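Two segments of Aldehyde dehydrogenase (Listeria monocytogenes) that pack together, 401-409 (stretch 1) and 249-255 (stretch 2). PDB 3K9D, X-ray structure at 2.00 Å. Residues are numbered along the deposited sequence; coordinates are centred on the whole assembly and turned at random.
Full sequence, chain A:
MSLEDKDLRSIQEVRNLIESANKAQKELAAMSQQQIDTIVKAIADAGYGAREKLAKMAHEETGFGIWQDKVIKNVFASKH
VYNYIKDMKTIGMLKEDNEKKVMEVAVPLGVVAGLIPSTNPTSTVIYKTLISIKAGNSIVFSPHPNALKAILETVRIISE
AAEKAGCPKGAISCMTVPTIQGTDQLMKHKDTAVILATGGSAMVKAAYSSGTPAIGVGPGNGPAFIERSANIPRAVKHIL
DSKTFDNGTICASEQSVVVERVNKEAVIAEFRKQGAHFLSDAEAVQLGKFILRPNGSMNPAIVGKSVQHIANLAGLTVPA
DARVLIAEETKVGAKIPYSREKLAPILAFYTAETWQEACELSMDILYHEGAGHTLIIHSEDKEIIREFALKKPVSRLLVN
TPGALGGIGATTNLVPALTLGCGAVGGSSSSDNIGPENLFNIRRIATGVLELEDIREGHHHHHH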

# COMPACT_ATOMS: atom_id res chain seq x y z
N THR A 401 7.16 -28.58 -1.37
CA THR A 401 7.92 -27.97 -0.29
C THR A 401 7.02 -28.01 0.94
O THR A 401 5.80 -28.11 0.79
CB THR A 401 8.42 -26.51 -0.67
OG1 THR A 401 9.57 -26.14 0.12
CG2 THR A 401 7.32 -25.45 -0.55
N PRO A 402 7.61 -28.00 2.15
CA PRO A 402 6.82 -27.81 3.38
C PRO A 402 6.15 -26.43 3.41
O PRO A 402 6.80 -25.43 3.15
CB PRO A 402 7.88 -27.88 4.50
CG PRO A 402 9.15 -28.29 3.88
CD PRO A 402 9.05 -28.20 2.42
N GLY A 403 4.86 -26.40 3.74
CA GLY A 403 4.07 -25.14 3.76
C GLY A 403 4.62 -24.01 4.61
O GLY A 403 4.78 -22.90 4.12
N ALA A 404 4.92 -24.29 5.87
CA ALA A 404 5.41 -23.29 6.82
C ALA A 404 6.75 -22.70 6.38
O ALA A 404 6.95 -21.48 6.43
CB ALA A 404 5.57 -23.92 8.20
N LEU A 405 7.63 -23.59 5.94
CA LEU A 405 8.99 -23.30 5.59
C LEU A 405 9.08 -22.72 4.17
O LEU A 405 9.94 -21.91 3.89
CB LEU A 405 9.82 -24.59 5.71
CG LEU A 405 10.42 -25.08 7.04
CD1 LEU A 405 9.59 -24.79 8.30
CD2 LEU A 405 10.69 -26.59 6.94
N GLY A 406 8.21 -23.15 3.27
CA GLY A 406 8.22 -22.60 1.92
C GLY A 406 7.57 -21.23 1.83
O GLY A 406 8.05 -20.37 1.08
N GLY A 407 6.51 -21.02 2.60
CA GLY A 407 5.73 -19.76 2.60
C GLY A 407 6.48 -18.57 3.13
O GLY A 407 6.31 -17.44 2.65
N ILE A 408 7.34 -18.81 4.12
CA ILE A 408 8.21 -17.78 4.67
C ILE A 408 9.50 -17.55 3.84
O ILE A 408 10.23 -16.61 4.10
CB ILE A 408 8.52 -17.98 6.20
CG1 ILE A 408 9.51 -19.13 6.45
CG2 ILE A 408 7.21 -18.12 7.02
CD1 ILE A 408 9.84 -19.35 7.93
N GLY A 409 9.77 -18.41 2.86
CA GLY A 409 10.99 -18.29 2.07
C GLY A 409 12.24 -18.94 2.67
O GLY A 409 13.37 -18.53 2.38
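Stretch 2 249-255: TICASEQ

Stretch 1 enters as an extended segment at T401 and P402, the latter occupying the N-cap position, and then winds into a short helix that begins at G403; G409, with positive phi, leaves it in a Schellman motif. Stretch 2 has no regular secondary structure. A type I turn runs from I250 to S253, held by a weak S253 N to I250 O bond of 3.3 Å and reinforced by S253 OG, which donates to the same I250 O at 2.8 Å; E254 and Q255 then follow. The nearest CA atoms across the stretches are those of A404 and S253, 3.9 Å apart, and the chain runs so that I250 lies beside A404 and I408 while E254 reaches the start of the helix.

There, G403 N donates to E254 OE2 at 2.7 Å, so the carboxylate accepts from a helix-opening amide. A water bridges E254 OE2 (2.6 Å) to T401 O (2.8 Å). Glycine permits the close fit: a CB on G403 would clash with A252 O and E254 OE2, and one on G407 would clash with A252 CB, which rests 3.8 Å from G407 CA. A252 O lies 3.0 Å from G403 C, a close approach without a hydrogen bond. Apolar contacts add to this: I250 CG2 packs 3.8 Å from A404 CB and 4.0 Å from I408 CG2.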

# COMPACT_ATOMS: atom_id res chain seq x y z
N THR A 249 2.69 -23.30 14.70
CA THR A 249 2.48 -21.86 14.95
C THR A 249 2.62 -20.93 13.75
O THR A 249 2.17 -19.78 13.79
CB THR A 249 3.46 -21.32 16.01
OG1 THR A 249 4.78 -21.68 15.62
CG2 THR A 249 3.14 -21.88 17.38
N ILE A 250 3.29 -21.39 12.70
CA ILE A 250 3.50 -20.58 11.51
C ILE A 250 2.24 -20.66 10.63
O ILE A 250 1.72 -21.75 10.40
CB ILE A 250 4.81 -21.01 10.78
CG1 ILE A 250 6.03 -20.70 11.67
CG2 ILE A 250 4.96 -20.32 9.41
CD1 ILE A 250 7.34 -21.21 11.13
N CYS A 251 1.77 -19.50 10.15
CA CYS A 251 0.52 -19.37 9.37
C CYS A 251 0.54 -19.94 7.95
O CYS A 251 -0.52 -20.22 7.38
CB CYS A 251 0.15 -17.89 9.28
SG CYS A 251 1.52 -16.90 8.65
N ALA A 252 1.73 -20.11 7.38
CA ALA A 252 1.88 -20.70 6.04
C ALA A 252 1.87 -22.26 6.05
O ALA A 252 1.89 -22.90 5.00
CB ALA A 252 3.11 -20.15 5.36
N SER A 253 1.79 -22.84 7.24
CA SER A 253 1.66 -24.30 7.39
C SER A 253 0.27 -24.78 6.96
O SER A 253 -0.71 -24.01 6.97
CB SER A 253 2.00 -24.73 8.83
OG SER A 253 1.01 -24.33 9.75
N GLU A 254 0.22 -26.04 6.55
CA GLU A 254 -0.95 -26.72 5.98
C GLU A 254 -2.10 -26.81 6.98
O GLU A 254 -1.86 -26.93 8.17
CB GLU A 254 -0.56 -28.15 5.56
CG GLU A 254 0.57 -28.27 4.54
CD GLU A 254 1.99 -28.12 5.09
OE1 GLU A 254 2.19 -27.89 6.30
OE2 GLU A 254 2.94 -28.22 4.28
N GLN A 255 -3.34 -26.78 6.50
CA GLN A 255 -4.50 -26.93 7.39
C GLN A 255 -5.41 -28.09 6.98
O GLN A 255 -6.21 -28.61 7.78
CB GLN A 255 -5.27 -25.61 7.49
CG GLN A 255 -4.51 -24.52 8.25
CD GLN A 255 -4.34 -24.86 9.72
OE1 GLN A 255 -5.17 -25.55 10.31
NE2 GLN A 255 -3.26 -24.37 10.34
O HOH W 1 3.93 -29.54 2.28